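PDB 5NV8: EF-P arginine 32 rhamnosyl-transferase from Pseudomonas putida KT2440, which is a bacterial glycosyltransferase of the EarP family, modelled here with 2'-deoxy-thymidine-beta-L-rhamnose bound. Local coordinates for residues A[279-285]-A[297-302]; A[208-214]-A[341-347]; A[329-333]-A[357-361]. All blocks are in the same frame, centred on the assembly; numbering follows the deposited sequence.

Interaction 1 lies between the other two contacts and touches each of them. It pairs two parallel strands, and its R284 and G285 line the pocket of 2'-deoxy-thymidine-beta-L-rhamnose. Interaction 2, centred about 14 Å from the centre of interaction 1, touches the C-terminal end of strand 299-302, where W301 O and N342 ND2, 3.0 Å apart, probably form a hydrogen bond; the side chain of W341 is about 11 Å from the ligand. Interaction 3 lies about 15 Å from interaction 1, centre to centre, and meets it through W358, whose CH2 is 3.6 Å from F280 CD1. Interactions 2 and 3 share helix 328-343 but do not touch, their nearest atoms being about 8 Å apart.

Interaction 1 of 3, residues A[279-285]-A[297-302]; sequences DFNAVRG and QPMLWH. With TRH (2'-deoxy-thymidine-beta-L-rhamnose), chain B.
The ring of F280 reaches over the neighbouring strand, its CZ 3.5 Å from CB of L300 and its CD1 3.6 Å from CB of P298. CG anti to the backbone N (chi1 -172°) swings the ring across, and P298 CB meets it at the edge. A282 CB rests against L300 CB on this same face, and V283 CG2 meets M299 CE on the other, both light contacts at 4.2 Å. Between these two faces the parallel strands are joined by backbone bonds: N281 N donates to P298 O, L300 N to N281 O (2.9 Å) and V283 N to L300 O (2.8 Å). Beyond V283 the backbone bonds become weak, but W301 NE1 donates a hydrogen bond to G285 O, 3.2 Å away and close to the indole plane. At the other end, a water accepts from N281 ND2 and donates to Q297 O, while N281 OD1 bonds S202. R284 forms the polar edge. Its NH2 gives a nearly straight bond (170°) to O3P of the ligand, 2.9 Å away and in the guanidinium plane; NE adds a weak, bent bond to O4P whose short modelled length is doubtful, so the NH2 bond carries the grip. G285 CA packs 3.4 Å from ligand OPP. The two strands and helix 287-295 form a beta-alpha-beta crossover, and the cationic arginine at the strand end would partly neutralise the diphosphate.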
# COMPACT_ATOMS: atom_id res chain seq x y z
N ASP A 279 12.64 -5.25 -0.74
CA ASP A 279 12.80 -5.40 -2.18
C ASP A 279 11.53 -5.84 -2.89
O ASP A 279 11.47 -5.81 -4.12
CB ASP A 279 13.93 -6.39 -2.48
CG ASP A 279 15.20 -6.07 -1.72
OD1 ASP A 279 15.74 -4.96 -1.91
OD2 ASP A 279 15.66 -6.92 -0.93
N PHE A 280 10.51 -6.25 -2.14
CA PHE A 280 9.22 -6.65 -2.70
C PHE A 280 8.15 -6.43 -1.64
O PHE A 280 8.30 -6.88 -0.51
CB PHE A 280 9.24 -8.12 -3.15
CG PHE A 280 8.01 -8.53 -3.91
CD1 PHE A 280 7.82 -8.13 -5.22
CD2 PHE A 280 7.05 -9.34 -3.31
CE1 PHE A 280 6.69 -8.52 -5.92
CE2 PHE A 280 5.92 -9.72 -4.01
CZ PHE A 280 5.74 -9.31 -5.32
N ASN A 281 7.08 -5.73 -2.02
CA ASN A 281 6.03 -5.34 -1.08
C ASN A 281 4.69 -5.89 -1.55
O ASN A 281 4.19 -5.49 -2.61
CB ASN A 281 5.97 -3.82 -0.93
CG ASN A 281 7.24 -3.25 -0.32
OD1 ASN A 281 7.52 -3.45 0.87
ND2 ASN A 281 7.99 -2.51 -1.12
N ALA A 282 4.10 -6.77 -0.75
CA ALA A 282 2.77 -7.31 -1.02
C ALA A 282 1.76 -6.53 -0.19
O ALA A 282 1.73 -6.66 1.04
CB ALA A 282 2.72 -8.81 -0.70
N VAL A 283 0.93 -5.73 -0.86
CA VAL A 283 -0.05 -4.89 -0.18
C VAL A 283 -1.46 -5.33 -0.56
O VAL A 283 -1.64 -6.34 -1.25
CB VAL A 283 0.16 -3.40 -0.51
CG1 VAL A 283 1.29 -2.83 0.34
CG2 VAL A 283 0.44 -3.22 -1.99
N ARG A 284 -2.46 -4.57 -0.12
CA ARG A 284 -3.85 -4.94 -0.31
C ARG A 284 -4.71 -3.68 -0.25
O ARG A 284 -4.22 -2.58 -0.02
CB ARG A 284 -4.30 -5.94 0.75
CG ARG A 284 -4.42 -5.30 2.12
CD ARG A 284 -5.20 -6.15 3.10
NE ARG A 284 -5.80 -5.32 4.14
CZ ARG A 284 -6.09 -5.75 5.36
NH1 ARG A 284 -5.83 -7.01 5.70
NH2 ARG A 284 -6.63 -4.93 6.25
N GLY A 285 -6.01 -3.87 -0.46
CA GLY A 285 -6.97 -2.82 -0.16
C GLY A 285 -6.81 -1.61 -1.05
O GLY A 285 -6.68 -1.72 -2.28
N GLN A 297 9.29 0.03 -5.50
CA GLN A 297 9.85 -1.31 -5.56
C GLN A 297 8.85 -2.28 -6.17
O GLN A 297 7.65 -2.00 -6.24
CB GLN A 297 10.25 -1.79 -4.16
CG GLN A 297 11.10 -0.80 -3.39
CD GLN A 297 12.54 -0.79 -3.86
OE1 GLN A 297 12.87 -0.18 -4.88
NE2 GLN A 297 13.42 -1.46 -3.11
N PRO A 298 9.31 -3.44 -6.66
CA PRO A 298 8.37 -4.46 -7.14
C PRO A 298 7.35 -4.81 -6.07
O PRO A 298 7.67 -4.89 -4.88
CB PRO A 298 9.28 -5.65 -7.46
CG PRO A 298 10.58 -5.04 -7.81
CD PRO A 298 10.71 -3.82 -6.93
N MET A 299 6.10 -5.01 -6.49
CA MET A 299 5.00 -5.10 -5.55
C MET A 299 3.99 -6.15 -5.99
O MET A 299 4.07 -6.71 -7.08
CB MET A 299 4.29 -3.75 -5.39
CG MET A 299 4.08 -3.01 -6.70
SD MET A 299 3.51 -1.33 -6.45
CE MET A 299 1.97 -1.64 -5.60
N LEU A 300 3.02 -6.40 -5.11
CA LEU A 300 1.93 -7.33 -5.37
C LEU A 300 0.68 -6.80 -4.67
O LEU A 300 0.77 -6.23 -3.58
CB LEU A 300 2.27 -8.74 -4.87
CG LEU A 300 1.27 -9.85 -5.21
CD1 LEU A 300 0.91 -9.82 -6.69
CD2 LEU A 300 1.85 -11.20 -4.81
N TRP A 301 -0.47 -7.01 -5.31
CA TRP A 301 -1.74 -6.47 -4.84
C TRP A 301 -2.72 -7.61 -4.55
O TRP A 301 -2.77 -8.59 -5.29
CB TRP A 301 -2.34 -5.52 -5.89
CG TRP A 301 -3.56 -4.76 -5.44
CD1 TRP A 301 -3.90 -4.43 -4.16
CD2 TRP A 301 -4.58 -4.22 -6.29
NE1 TRP A 301 -5.08 -3.72 -4.16
CE2 TRP A 301 -5.52 -3.58 -5.45
CE3 TRP A 301 -4.80 -4.22 -7.67
CZ2 TRP A 301 -6.65 -2.95 -5.95
CZ3 TRP A 301 -5.93 -3.60 -8.16
CH2 TRP A 301 -6.84 -2.97 -7.30
N HIS A 302 -3.48 -7.46 -3.48
CA HIS A 302 -4.51 -8.42 -3.09
C HIS A 302 -5.81 -7.64 -2.89
O HIS A 302 -5.99 -6.97 -1.87
CB HIS A 302 -4.11 -9.17 -1.83
CG HIS A 302 -4.98 -10.35 -1.52
ND1 HIS A 302 -5.20 -10.80 -0.24
CD2 HIS A 302 -5.69 -11.17 -2.34
CE1 HIS A 302 -6.01 -11.85 -0.28
NE2 HIS A 302 -6.32 -12.09 -1.54
O4P TRH B . -7.75 -3.93 3.29
P2 TRH B . -7.51 -2.52 3.68
O3P TRH B . -7.36 -2.35 5.28
O1 TRH B . -8.69 -1.54 3.18
C1 TRH B . -9.80 -2.12 2.46
C2 TRH B . -10.75 -1.02 1.95
O2 TRH B . -10.84 0.06 2.88
C3 TRH B . -12.16 -1.59 1.77
O3 TRH B . -12.83 -1.62 3.04
C4 TRH B . -12.07 -3.00 1.24
O4 TRH B . -11.34 -2.99 -0.00
OPP TRH B . -6.13 -1.98 3.06
P TRH B . -5.84 -0.40 3.01
O1P TRH B . -6.81 0.36 2.18
O2P TRH B . -4.33 -0.20 2.49
O5' TRH B . -5.81 0.12 4.54
C5' TRH B . -4.66 -0.14 5.35
C4' TRH B . -4.34 1.13 6.12
O4' TRH B . -3.57 0.71 7.29
C3' TRH B . -3.37 1.96 5.31
O3' TRH B . -3.25 3.26 5.90
C2' TRH B . -2.10 1.18 5.58
C1' TRH B . -2.24 1.24 7.08
N11 TRH B . -1.24 0.46 7.83
C21 TRH B . -0.56 1.06 8.81
O21 TRH B . -0.78 2.24 9.08
N31 TRH B . 0.38 0.36 9.55
C41 TRH B . 0.64 -0.98 9.28
O41 TRH B . 1.48 -1.58 9.94
C51 TRH B . -0.06 -1.61 8.26
C5A TRH B . 0.19 -2.95 7.98
C61 TRH B . -1.00 -0.90 7.53
O HOH W 1 6.73 -1.10 -3.29

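Interaction 2 of 3, residues A[208-214]-A[341-347]; sequences NPQLGNW and WNMDFDM
N208 lays its side-chain amide on the indole of W341, the planes 16° apart, with ND2 over the centre of one face and CB above the six-membered ring. Although CB of W341 points away, its CG stands opposite the backbone N (chi1 -164°), which brings the indole back against N208. W214 turns its edge to W341 in a T-shaped pair, six-membered ring centroids 5.3 Å apart. M347 SD sits over one face of the W214 indole, 4.2 Å from the centroid of its five-membered ring, a Met-aromatic contact, while M347 CB and W214 CB meet at 3.7 Å.

Hydrogen bonds run both across the junction and within 208-214. N208 ND2 donates to W341 O over a very short modelled distance whose exact length is doubtful, and N208 OD1 accepts from Q210 N, 3.1 Å away, closing an Asx turn. Q210 OE1 takes M347 N at 2.6 Å and N213 ND2 at 3.1 Å, from opposite faces of its amide plane and off the lone pairs. Its NE2 makes a weak bond to D344 OD1.

D346, the N-cap of helix 347-355, bonds G348 N. The starts of helices 211-220 and 347-355 are linked by the bond from M347 N to the side chain of Q210, itself the N-cap of helix 211-220, and two donors on one oxygen would restrain the Q210 amide.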
# COMPACT_ATOMS: atom_id res chain seq x y z
N ASN A 208 -5.34 -15.57 1.89
CA ASN A 208 -5.09 -16.01 0.53
C ASN A 208 -4.94 -17.52 0.50
O ASN A 208 -4.11 -18.07 1.24
CB ASN A 208 -3.84 -15.34 -0.04
CG ASN A 208 -3.85 -15.27 -1.55
OD1 ASN A 208 -3.83 -16.30 -2.22
ND2 ASN A 208 -3.90 -14.06 -2.09
N PRO A 209 -5.72 -18.23 -0.31
CA PRO A 209 -5.61 -19.70 -0.35
C PRO A 209 -4.33 -20.19 -1.00
O PRO A 209 -4.14 -21.40 -1.18
CB PRO A 209 -6.85 -20.12 -1.15
CG PRO A 209 -7.18 -18.94 -1.99
CD PRO A 209 -6.81 -17.73 -1.17
N GLN A 210 -3.43 -19.27 -1.36
CA GLN A 210 -2.17 -19.62 -1.99
C GLN A 210 -0.96 -19.20 -1.18
O GLN A 210 0.17 -19.26 -1.69
CB GLN A 210 -2.10 -19.02 -3.40
CG GLN A 210 -2.78 -19.89 -4.42
CD GLN A 210 -1.81 -20.71 -5.23
OE1 GLN A 210 -0.59 -20.65 -5.02
NE2 GLN A 210 -2.34 -21.53 -6.13
N LEU A 211 -1.15 -18.78 0.08
CA LEU A 211 -0.02 -18.42 0.92
C LEU A 211 0.92 -19.61 1.11
O LEU A 211 2.15 -19.45 1.08
CB LEU A 211 -0.51 -17.90 2.27
CG LEU A 211 0.55 -17.70 3.36
CD1 LEU A 211 1.22 -16.34 3.23
CD2 LEU A 211 -0.07 -17.85 4.74
N GLY A 212 0.36 -20.80 1.30
CA GLY A 212 1.19 -21.98 1.54
C GLY A 212 2.10 -22.29 0.37
O GLY A 212 3.26 -22.66 0.56
N ASN A 213 1.59 -22.16 -0.86
CA ASN A 213 2.42 -22.45 -2.03
C ASN A 213 3.54 -21.43 -2.18
O ASN A 213 4.64 -21.78 -2.62
CB ASN A 213 1.55 -22.50 -3.29
CG ASN A 213 0.62 -23.70 -3.32
OD1 ASN A 213 0.87 -24.71 -2.67
ND2 ASN A 213 -0.46 -23.59 -4.09
N TRP A 214 3.28 -20.17 -1.83
CA TRP A 214 4.32 -19.15 -1.94
C TRP A 214 5.41 -19.37 -0.90
O TRP A 214 6.60 -19.31 -1.22
CB TRP A 214 3.70 -17.76 -1.78
CG TRP A 214 4.60 -16.66 -2.25
CD1 TRP A 214 5.65 -16.77 -3.11
CD2 TRP A 214 4.52 -15.27 -1.89
NE1 TRP A 214 6.23 -15.54 -3.30
CE2 TRP A 214 5.56 -14.61 -2.57
CE3 TRP A 214 3.67 -14.53 -1.06
CZ2 TRP A 214 5.77 -13.23 -2.44
CZ3 TRP A 214 3.89 -13.17 -0.94
CH2 TRP A 214 4.93 -12.54 -1.62
N TRP A 341 -2.11 -14.59 -7.26
CA TRP A 341 -2.37 -14.13 -5.90
C TRP A 341 -3.83 -13.77 -5.68
O TRP A 341 -4.25 -13.62 -4.52
CB TRP A 341 -1.47 -12.93 -5.59
CG TRP A 341 -1.35 -12.57 -4.13
CD1 TRP A 341 -1.60 -11.35 -3.57
CD2 TRP A 341 -0.92 -13.42 -3.06
NE1 TRP A 341 -1.37 -11.39 -2.22
CE2 TRP A 341 -0.95 -12.65 -1.88
CE3 TRP A 341 -0.53 -14.76 -2.98
CZ2 TRP A 341 -0.60 -13.18 -0.64
CZ3 TRP A 341 -0.18 -15.28 -1.75
CH2 TRP A 341 -0.22 -14.49 -0.59
N ASN A 342 -4.62 -13.63 -6.74
CA ASN A 342 -6.02 -13.25 -6.63
C ASN A 342 -7.00 -14.26 -7.21
O ASN A 342 -8.20 -14.15 -6.94
CB ASN A 342 -6.26 -11.89 -7.31
CG ASN A 342 -5.57 -10.74 -6.59
OD1 ASN A 342 -6.00 -10.30 -5.52
ND2 ASN A 342 -4.48 -10.24 -7.17
N MET A 343 -6.53 -15.24 -8.00
CA MET A 343 -7.41 -16.21 -8.63
C MET A 343 -6.98 -17.65 -8.37
O MET A 343 -7.42 -18.56 -9.08
CB MET A 343 -7.51 -15.94 -10.14
CG MET A 343 -7.62 -14.47 -10.50
SD MET A 343 -7.42 -14.11 -12.26
CE MET A 343 -8.39 -15.43 -12.99
N ASP A 344 -6.11 -17.87 -7.38
CA ASP A 344 -5.77 -19.21 -6.89
C ASP A 344 -4.99 -20.02 -7.92
O ASP A 344 -5.26 -21.21 -8.12
CB ASP A 344 -7.02 -19.97 -6.43
CG ASP A 344 -6.71 -21.06 -5.43
OD1 ASP A 344 -5.54 -21.19 -5.03
OD2 ASP A 344 -7.64 -21.79 -5.03
N PHE A 345 -4.02 -19.39 -8.58
CA PHE A 345 -3.07 -20.10 -9.44
C PHE A 345 -1.73 -20.20 -8.72
O PHE A 345 -1.42 -19.39 -7.84
CB PHE A 345 -2.91 -19.38 -10.78
CG PHE A 345 -4.22 -19.11 -11.48
CD1 PHE A 345 -5.25 -20.02 -11.43
CD2 PHE A 345 -4.41 -17.93 -12.18
CE1 PHE A 345 -6.46 -19.77 -12.06
CE2 PHE A 345 -5.61 -17.67 -12.81
CZ PHE A 345 -6.63 -18.59 -12.76
N ASP A 346 -0.95 -21.22 -9.09
CA ASP A 346 0.21 -21.63 -8.30
C ASP A 346 1.16 -20.47 -8.04
O ASP A 346 1.72 -19.88 -8.96
CB ASP A 346 0.96 -22.77 -9.01
CG ASP A 346 2.15 -23.28 -8.20
OD1 ASP A 346 2.21 -23.04 -6.97
OD2 ASP A 346 3.03 -23.95 -8.79
N MET A 347 1.35 -20.16 -6.75
CA MET A 347 2.23 -19.08 -6.34
C MET A 347 3.70 -19.42 -6.52
O MET A 347 4.54 -18.52 -6.55
CB MET A 347 1.95 -18.69 -4.89
CG MET A 347 1.06 -17.47 -4.72
SD MET A 347 1.90 -15.91 -5.05
CE MET A 347 1.35 -15.56 -6.72

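Interaction 3 of 3, residues A[329-333]-A[357-361]; sequences DADAA and HWPEL
H357 lays its imidazole flat against the backbone of helix 328-343, where D329 and A330 pass over one face of the ring. The carbonyl carbon of D329 stands 3.7 Å above the ring plane, displaced toward the rim, and A330 N lies over the centre. D329 CB approaches CE1 at 3.4 Å. A333, a turn further along, comes instead to the ring edge, its CB 3.9 Å from H357 CD2. CG of H357 stands anti to its carbonyl carbon (chi1 -51°), a torsion that sends the ring out from the start of its own helix toward the neighbouring one. NE2 passes near D329 O but at an angle too poor for a hydrogen bond, and the D329 carboxylate is not in contact with it, OD2 being 5.0 Å from NE2. If the imidazole is protonated, that carboxylate may exert a weak electrostatic pull on it.

Beside the imidazole, the small methyl of A330 is met by two longer side chains. The carboxylate of E360 brings OE1 to 3.2 Å from A330 CB, and the same oxygen is hydrogen-bonded to S327 OG. L361 adds its CD2, 4.4 Å from A330 CB. No hydrogen bond crosses between the segments, so van der Waals packing carries the contact.

H357 occupies the N-cap position of helix 358-373, which follows helix 347-355 and here meets the early turns of helix 328-343. On the side of the sheet, W358 packs against P298 and F280, beside strands 280-284 and 299-302, and also makes a cation-pi contact with R355.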
# COMPACT_ATOMS: atom_id res chain seq x y z
N ASP A 329 8.29 -11.56 -22.20
CA ASP A 329 8.59 -12.48 -21.12
C ASP A 329 8.32 -11.83 -19.76
O ASP A 329 7.87 -12.51 -18.83
CB ASP A 329 10.03 -12.96 -21.22
CG ASP A 329 10.23 -14.01 -22.31
OD1 ASP A 329 9.22 -14.62 -22.74
OD2 ASP A 329 11.38 -14.23 -22.73
N ALA A 330 8.59 -10.53 -19.63
CA ALA A 330 8.34 -9.85 -18.36
C ALA A 330 6.86 -9.53 -18.19
O ALA A 330 6.33 -9.61 -17.07
CB ALA A 330 9.18 -8.58 -18.27
N ASP A 331 6.18 -9.14 -19.27
CA ASP A 331 4.74 -8.91 -19.23
C ASP A 331 4.01 -10.18 -18.79
O ASP A 331 3.13 -10.13 -17.92
CB ASP A 331 4.25 -8.44 -20.60
CG ASP A 331 2.79 -8.02 -20.59
OD1 ASP A 331 1.91 -8.90 -20.50
OD2 ASP A 331 2.53 -6.81 -20.70
N ALA A 332 4.37 -11.32 -19.37
CA ALA A 332 3.72 -12.58 -19.03
C ALA A 332 3.98 -12.97 -17.58
O ALA A 332 3.10 -13.52 -16.91
CB ALA A 332 4.18 -13.69 -19.97
N ALA A 333 5.19 -12.69 -17.08
CA ALA A 333 5.52 -13.07 -15.71
C ALA A 333 4.81 -12.19 -14.69
O ALA A 333 4.52 -12.64 -13.58
CB ALA A 333 7.03 -13.01 -15.50
N HIS A 357 13.09 -12.19 -14.20
CA HIS A 357 13.08 -10.89 -14.86
C HIS A 357 13.14 -9.76 -13.83
O HIS A 357 12.53 -8.71 -14.02
CB HIS A 357 11.85 -10.74 -15.74
CG HIS A 357 11.64 -11.88 -16.69
ND1 HIS A 357 12.46 -12.12 -17.77
CD2 HIS A 357 10.69 -12.86 -16.71
CE1 HIS A 357 12.03 -13.19 -18.42
NE2 HIS A 357 10.96 -13.65 -17.80
N TRP A 358 13.88 -9.97 -12.75
CA TRP A 358 13.88 -8.98 -11.67
C TRP A 358 14.45 -7.62 -12.08
O TRP A 358 13.85 -6.60 -11.70
CB TRP A 358 14.62 -9.53 -10.45
CG TRP A 358 14.05 -9.04 -9.17
CD1 TRP A 358 14.63 -8.16 -8.30
CD2 TRP A 358 12.78 -9.38 -8.61
NE1 TRP A 358 13.80 -7.94 -7.23
CE2 TRP A 358 12.65 -8.68 -7.40
CE3 TRP A 358 11.73 -10.21 -9.02
CZ2 TRP A 358 11.52 -8.78 -6.59
CZ3 TRP A 358 10.61 -10.32 -8.21
CH2 TRP A 358 10.51 -9.60 -7.01
N PRO A 359 15.56 -7.52 -12.83
CA PRO A 359 16.00 -6.19 -13.27
C PRO A 359 14.96 -5.44 -14.08
O PRO A 359 14.82 -4.22 -13.93
CB PRO A 359 17.25 -6.49 -14.10
CG PRO A 359 17.78 -7.74 -13.52
CD PRO A 359 16.56 -8.55 -13.16
N GLU A 360 14.21 -6.14 -14.94
CA GLU A 360 13.15 -5.49 -15.70
C GLU A 360 12.01 -5.04 -14.78
O GLU A 360 11.48 -3.94 -14.94
CB GLU A 360 12.61 -6.43 -16.78
CG GLU A 360 13.15 -6.14 -18.18
CD GLU A 360 12.14 -6.47 -19.26
OE1 GLU A 360 11.92 -7.67 -19.54
OE2 GLU A 360 11.57 -5.53 -19.85
N LEU A 361 11.64 -5.88 -13.81
CA LEU A 361 10.55 -5.53 -12.91
C LEU A 361 10.95 -4.42 -11.95
O LEU A 361 10.13 -3.56 -11.61
CB LEU A 361 10.08 -6.77 -12.14
CG LEU A 361 9.58 -7.94 -12.98
CD1 LEU A 361 8.92 -8.99 -12.11
CD2 LEU A 361 8.63 -7.46 -14.06